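Local coordinates for putative modulator of DNA gyrase (Bacteroides thetaiotaomicron, PDB 1VPB) that is a putative modulator of DNA gyrase of the PmbA/TldD family (peptidase U62) and may act as a metallopeptidase, at the interface of chains A and B. Residues are numbered along the deposited sequence; one frame, centred on the assembly and turned at random. Chains: chain A/B, putative modulator of DNA gyrase.

Contact 1: the interface of chains A and B. Residues chain A 62-65, 83; chain B 81-84, 93.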
loop_
_atom_site.group_PDB
_atom_site.type_symbol
_atom_site.label_atom_id
_atom_site.label_comp_id
_atom_site.label_asym_id
_atom_site.label_seq_id
_atom_site.Cartn_x
_atom_site.Cartn_y
_atom_site.Cartn_z
ATOM N N ALA A 62 18.350 -0.630 -4.915
ATOM C CA ALA A 62 17.724 -1.866 -5.400
ATOM C C ALA A 62 18.004 -2.079 -6.849
ATOM O O ALA A 62 18.095 -1.113 -7.617
ATOM C CB ALA A 62 16.229 -1.801 -5.142
ATOM N N SER A 63 18.101 -3.345 -7.263
ATOM C CA SER A 63 18.275 -3.719 -8.646
ATOM C C SER A 63 17.404 -4.942 -8.894
ATOM O O SER A 63 17.522 -5.926 -8.184
ATOM C CB SER A 63 19.683 -4.109 -8.921
ATOM O OG SER A 63 19.839 -4.351 -10.285
ATOM N N GLU A 64 16.494 -4.862 -9.838
ATOM C CA GLU A 64 15.492 -5.954 -9.935
ATOM C C GLU A 64 15.324 -6.300 -11.397
ATOM O O GLU A 64 15.577 -5.475 -12.279
ATOM C CB GLU A 64 14.163 -5.498 -9.314
ATOM C CG GLU A 64 14.157 -5.075 -7.855
ATOM N N GLY A 65 14.954 -7.554 -11.685
ATOM C CA GLY A 65 14.658 -7.961 -13.039
ATOM C C GLY A 65 13.773 -9.166 -12.986
ATOM O O GLY A 65 14.011 -10.036 -12.124
ATOM N N ASN A 83 11.150 -14.012 -10.813
ATOM C CA ASN A 83 12.465 -13.452 -11.018
ATOM C C ASN A 83 13.516 -14.501 -10.905
ATOM O O ASN A 83 14.683 -14.166 -10.727
ATOM C CB ASN A 83 12.708 -12.285 -10.085
ATOM C CG ASN A 83 12.608 -12.652 -8.613
ATOM O OD1 ASN A 83 12.887 -13.789 -8.220
ATOM N ND2 ASN A 83 12.312 -11.642 -7.773
ATOM N N SER B 81 19.353 -4.270 -2.003
ATOM C CA SER B 81 18.652 -5.522 -2.263
ATOM C C SER B 81 18.524 -5.732 -3.752
ATOM O O SER B 81 18.320 -4.763 -4.503
ATOM C CB SER B 81 17.285 -5.444 -1.596
ATOM O OG SER B 81 16.435 -4.571 -2.327
ATOM N N THR B 82 18.701 -6.987 -4.190
ATOM C CA THR B 82 18.667 -7.324 -5.577
ATOM C C THR B 82 18.166 -8.728 -5.817
ATOM O O THR B 82 18.282 -9.629 -4.948
ATOM C CB THR B 82 20.063 -7.192 -6.145
ATOM O OG1 THR B 82 20.049 -7.423 -7.533
ATOM C CG2 THR B 82 21.061 -8.175 -5.491
ATOM N N ASN B 83 17.586 -8.908 -6.998
ATOM C CA ASN B 83 17.256 -10.254 -7.404
ATOM C C ASN B 83 18.004 -10.640 -8.632
ATOM O O ASN B 83 17.619 -11.598 -9.295
ATOM C CB ASN B 83 15.759 -10.421 -7.560
ATOM C CG ASN B 83 15.148 -9.486 -8.590
ATOM O OD1 ASN B 83 15.801 -9.094 -9.561
ATOM N ND2 ASN B 83 13.837 -9.215 -8.435
ATOM N N ARG B 84 19.039 -9.867 -8.973
ATOM C CA ARG B 84 19.848 -10.096 -10.135
ATOM C C ARG B 84 21.160 -10.670 -9.651
ATOM O O ARG B 84 22.053 -9.928 -9.256
ATOM C CB ARG B 84 20.090 -8.805 -10.944
ATOM C CG ARG B 84 18.844 -8.143 -11.425
ATOM C CD ARG B 84 19.092 -6.809 -12.138
ATOM N NE ARG B 84 19.589 -6.928 -13.485
ATOM C CZ ARG B 84 18.825 -7.100 -14.554
ATOM N NH1 ARG B 84 17.521 -7.262 -14.425
ATOM N NH2 ARG B 84 19.359 -7.178 -15.755
ATOM N N PHE B 93 27.077 -4.294 -7.991
ATOM C CA PHE B 93 25.999 -3.815 -7.167
ATOM C C PHE B 93 26.452 -3.632 -5.718
ATOM O O PHE B 93 26.121 -2.632 -5.056
ATOM C CB PHE B 93 24.813 -4.798 -7.225
ATOM C CG PHE B 93 23.583 -4.305 -6.509
ATOM C CD1 PHE B 93 22.905 -3.168 -6.933
ATOM C CD2 PHE B 93 23.148 -4.947 -5.415
ATOM C CE1 PHE B 93 21.819 -2.706 -6.237
ATOM C CE2 PHE B 93 22.033 -4.518 -4.742
ATOM C CZ PHE B 93 21.366 -3.446 -5.157
HETATM O O HOH W 1 17.633 -13.955 -10.220
HETATM O O HOH W 2 17.112 -13.757 -11.315
HETATM O O HOH W 3 16.374 -11.375 -11.732
#
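Strand 58-73 of chain A runs parallel to the end of strand 76-82 of chain B, so that a beta-sheet continues from one subunit into the other. Backbone bonds set the register. The amide N of A:Ser63 gives its hydrogen to O of B:Ser81 at 3.1 Å, in the plane of that carbonyl, and O of A:Ser63 accepts from the backbone N of B:Asn83, nearly along its C=O axis.

Side-chain hydrogen bonds take over where the strand of chain B ends. The hydroxyl OG1 of B:Thr82, anti to its backbone N (chi1 -176°), reaches O of A:Ser63 at 3.0 Å from above the carbonyl plane, so two donors grip this oxygen. The same hydroxyl accepts from N of B:Arg84, a double role open to a hydroxyl; the beta-branched threonine also suits an extended strand. B:Asn83 then uses its amide as a substitute peptide: OD1 takes the N-H of A:Gly65 at 2.8 Å, in plane and on a lone pair. Its chi1 of 60° puts CG in the crowded position between backbone N and carbonyl carbon. The twin A:Asn83 crosses it obliquely, the amide planes 60° apart; the two ND2 atoms approach without hydrogen bonding. NH1 of B:Arg84 adds a weak bond to O of A:Glu64 (3.4 Å).

Apolar contact is slight: CE1 of B:Phe93, from helix 87-101, lies 3.7 Å from CB of A:Ser63, a side chain small enough to admit the ring.

Water also links the chains: water 3 joins O of A:Gly65 (2.7 Å) to O of B:Asn83, and water 1 or 2, probably alternative positions, links O of A:Asn83 to O of B:Asn83.

The patch fastens the two chains by sheet pairing near the two-fold axis, consistent with a dimer.

Contact 2: the interface of chains A and B. Residues chain A 78-79, 96-97, 100-101, 103-104; chain B 49, 58-59, 61, 138.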
loop_
_atom_site.group_PDB
_atom_site.type_symbol
_atom_site.label_atom_id
_atom_site.label_comp_id
_atom_site.label_asym_id
_atom_site.label_seq_id
_atom_site.Cartn_x
_atom_site.Cartn_y
_atom_site.Cartn_z
ATOM N N GLY A 78 -4.541 -16.742 -17.500
ATOM C CA GLY A 78 -3.777 -16.799 -16.245
ATOM C C GLY A 78 -2.577 -15.890 -16.312
ATOM O O GLY A 78 -2.004 -15.681 -17.343
ATOM N N SER A 79 -2.144 -15.432 -15.136
ATOM C CA SER A 79 -0.970 -14.579 -15.009
ATOM C C SER A 79 0.065 -15.127 -14.061
ATOM O O SER A 79 -0.273 -15.559 -12.929
ATOM C CB SER A 79 -1.443 -13.194 -14.489
ATOM O OG SER A 79 -2.452 -12.655 -15.329
ATOM N N ASN A 96 3.637 -25.337 -14.930
ATOM C CA ASN A 96 2.695 -25.340 -13.821
ATOM C C ASN A 96 1.678 -24.231 -13.964
ATOM O O ASN A 96 0.526 -24.468 -13.694
ATOM C CB ASN A 96 3.411 -25.248 -12.489
ATOM C CG ASN A 96 4.116 -26.552 -12.142
ATOM O OD1 ASN A 96 3.882 -27.610 -12.784
ATOM N ND2 ASN A 96 4.964 -26.509 -11.115
ATOM N N GLY A 97 2.095 -23.044 -14.435
ATOM C CA GLY A 97 1.185 -21.957 -14.695
ATOM C C GLY A 97 0.135 -22.275 -15.760
ATOM O O GLY A 97 -1.057 -21.989 -15.585
ATOM N N SER A 100 -2.287 -24.943 -14.337
ATOM C CA SER A 100 -3.134 -24.309 -13.349
ATOM C C SER A 100 -4.202 -23.411 -13.993
ATOM O O SER A 100 -5.366 -23.410 -13.571
ATOM C CB SER A 100 -2.266 -23.490 -12.422
ATOM O OG SER A 100 -1.467 -24.349 -11.652
ATOM N N THR A 101 -3.807 -22.696 -15.006
ATOM C CA THR A 101 -4.697 -21.777 -15.732
ATOM C C THR A 101 -5.832 -22.555 -16.347
ATOM O O THR A 101 -6.980 -22.125 -16.339
ATOM C CB THR A 101 -3.933 -21.019 -16.819
ATOM O OG1 THR A 101 -2.993 -20.100 -16.237
ATOM C CG2 THR A 101 -4.790 -20.220 -17.774
ATOM N N TYR A 103 -7.447 -24.986 -15.280
ATOM C CA TYR A 103 -8.489 -25.301 -14.324
ATOM C C TYR A 103 -9.524 -24.196 -14.076
ATOM O O TYR A 103 -10.643 -24.460 -13.495
ATOM C CB TYR A 103 -7.898 -25.724 -12.991
ATOM C CG TYR A 103 -6.991 -26.941 -13.087
ATOM C CD1 TYR A 103 -7.462 -28.167 -13.552
ATOM C CD2 TYR A 103 -5.726 -26.861 -12.639
ATOM C CE1 TYR A 103 -6.595 -29.288 -13.606
ATOM C CE2 TYR A 103 -4.871 -27.956 -12.677
ATOM C CZ TYR A 103 -5.308 -29.144 -13.167
ATOM O OH TYR A 103 -4.389 -30.216 -13.142
ATOM N N LEU A 104 -9.203 -23.002 -14.514
ATOM C CA LEU A 104 -10.140 -21.865 -14.433
ATOM C C LEU A 104 -11.356 -22.116 -15.334
ATOM O O LEU A 104 -11.305 -22.955 -16.243
ATOM C CB LEU A 104 -9.464 -20.590 -14.893
ATOM C CG LEU A 104 -8.292 -20.107 -14.069
ATOM C CD1 LEU A 104 -7.645 -18.913 -14.695
ATOM C CD2 LEU A 104 -8.622 -19.876 -12.634
ATOM N N PHE B 49 -6.084 -17.795 -6.310
ATOM C CA PHE B 49 -7.274 -17.893 -7.137
ATOM C C PHE B 49 -8.328 -16.945 -6.559
ATOM O O PHE B 49 -8.645 -17.028 -5.373
ATOM C CB PHE B 49 -7.927 -19.293 -7.165
ATOM C CG PHE B 49 -7.126 -20.348 -7.895
ATOM C CD1 PHE B 49 -7.198 -20.452 -9.292
ATOM C CD2 PHE B 49 -6.351 -21.286 -7.195
ATOM C CE1 PHE B 49 -6.442 -21.461 -9.982
ATOM C CE2 PHE B 49 -5.589 -22.247 -7.865
ATOM C CZ PHE B 49 -5.633 -22.331 -9.265
ATOM N N ARG B 58 -9.873 -15.729 -11.687
ATOM C CA ARG B 58 -8.567 -15.151 -11.828
ATOM C C ARG B 58 -7.513 -16.061 -11.160
ATOM O O ARG B 58 -7.757 -16.618 -10.101
ATOM C CB ARG B 58 -8.576 -13.751 -11.241
ATOM C CG ARG B 58 -9.484 -12.792 -12.017
ATOM N N LEU B 59 -6.361 -16.209 -11.803
ATOM C CA LEU B 59 -5.216 -16.908 -11.260
ATOM C C LEU B 59 -3.989 -16.009 -11.350
ATOM O O LEU B 59 -3.674 -15.485 -12.439
ATOM C CB LEU B 59 -4.871 -18.103 -12.122
ATOM C CG LEU B 59 -3.617 -18.847 -11.717
ATOM C CD1 LEU B 59 -3.681 -19.460 -10.288
ATOM C CD2 LEU B 59 -3.394 -19.890 -12.698
ATOM N N GLN B 61 0.146 -16.505 -10.121
ATOM C CA GLN B 61 1.196 -17.281 -9.463
ATOM C C GLN B 61 2.511 -16.505 -9.538
ATOM O O GLN B 61 2.778 -15.844 -10.527
ATOM C CB GLN B 61 1.403 -18.654 -10.095
ATOM C CG GLN B 61 0.213 -19.562 -9.856
ATOM C CD GLN B 61 0.380 -20.938 -10.469
ATOM O OE1 GLN B 61 0.935 -21.076 -11.565
ATOM N NE2 GLN B 61 -0.202 -21.960 -9.809
ATOM N N PRO B 138 -3.455 -27.912 -8.073
ATOM C CA PRO B 138 -4.109 -26.609 -8.173
ATOM C C PRO B 138 -5.584 -26.756 -8.366
ATOM O O PRO B 138 -6.381 -25.912 -7.940
ATOM C CB PRO B 138 -3.436 -25.994 -9.425
ATOM C CG PRO B 138 -2.062 -26.581 -9.368
ATOM C CD PRO B 138 -2.366 -28.043 -9.047
#
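Two strands of different subunits pair here through their backbones, while a helix of chain A packs beside them. N of A:Ser79 donates to O of B:Leu59 at 3.1 Å, from above the carbonyl plane, and N of B:Gln61 returns a bond to O of A:Ser79 at 3.0 Å, in plane.

B:Leu59 can be followed outward. Its CB meets CD1 of A:Leu104 at 3.9 Å, the two side chains crossing at about a right angle. CG stands anti to the backbone N (chi1 175°) and sends the methyls apart: CD1 lies over one face of its own chain's B:Phe49, towards the rim, whereas CD2 packs on CB of A:Ser100 and CA of A:Thr101, both at 3.8 Å. A:Thr101 OG1 spends its hydrogen on O of A:Gly97, so it meets this methyl only by van der Waals contact. A branched, wholly apolar side chain suits this position between ring and helix. CD2 of A:Leu104 touches the edge of the B:Phe49 ring, 3.7 Å from CD1.

B:Gln61 extends beyond CG, bringing NE2 to OG of A:Ser100 in a weak hydrogen bond and OE1 beside CA of A:Gly97, 3.3 Å away, against the helix backbone. A:Ser100 OG itself donates to O of A:Asn96, which steadies it. An alanine in place of B:Gln61 would probably loosen the helix against the strand, losing the amide's contacts with both residues.

The site lies where strands 58-73 of B and 76-82 of A meet beside the C-terminal part of helix 87-101 of A.

The C-alpha centres of contact 1 and contact 2 lie about 26 Å apart within one two-fold symmetric interface. Both use strand 58-73 of one chain against strand 76-82 of the other, with helix 87-101 following the latter; the chains exchange these roles between the patches. The 26 Å therefore separates patches on opposite copies of one continuous ladder. The symmetry twin of contact 1, residues 62-65 of B against 81-84 of A, directly continues contact 2, where 59-61 of B pair with 79 of A. Such a repeated seam would suit a stable dimer, although the deposited assembly alone does not prove one.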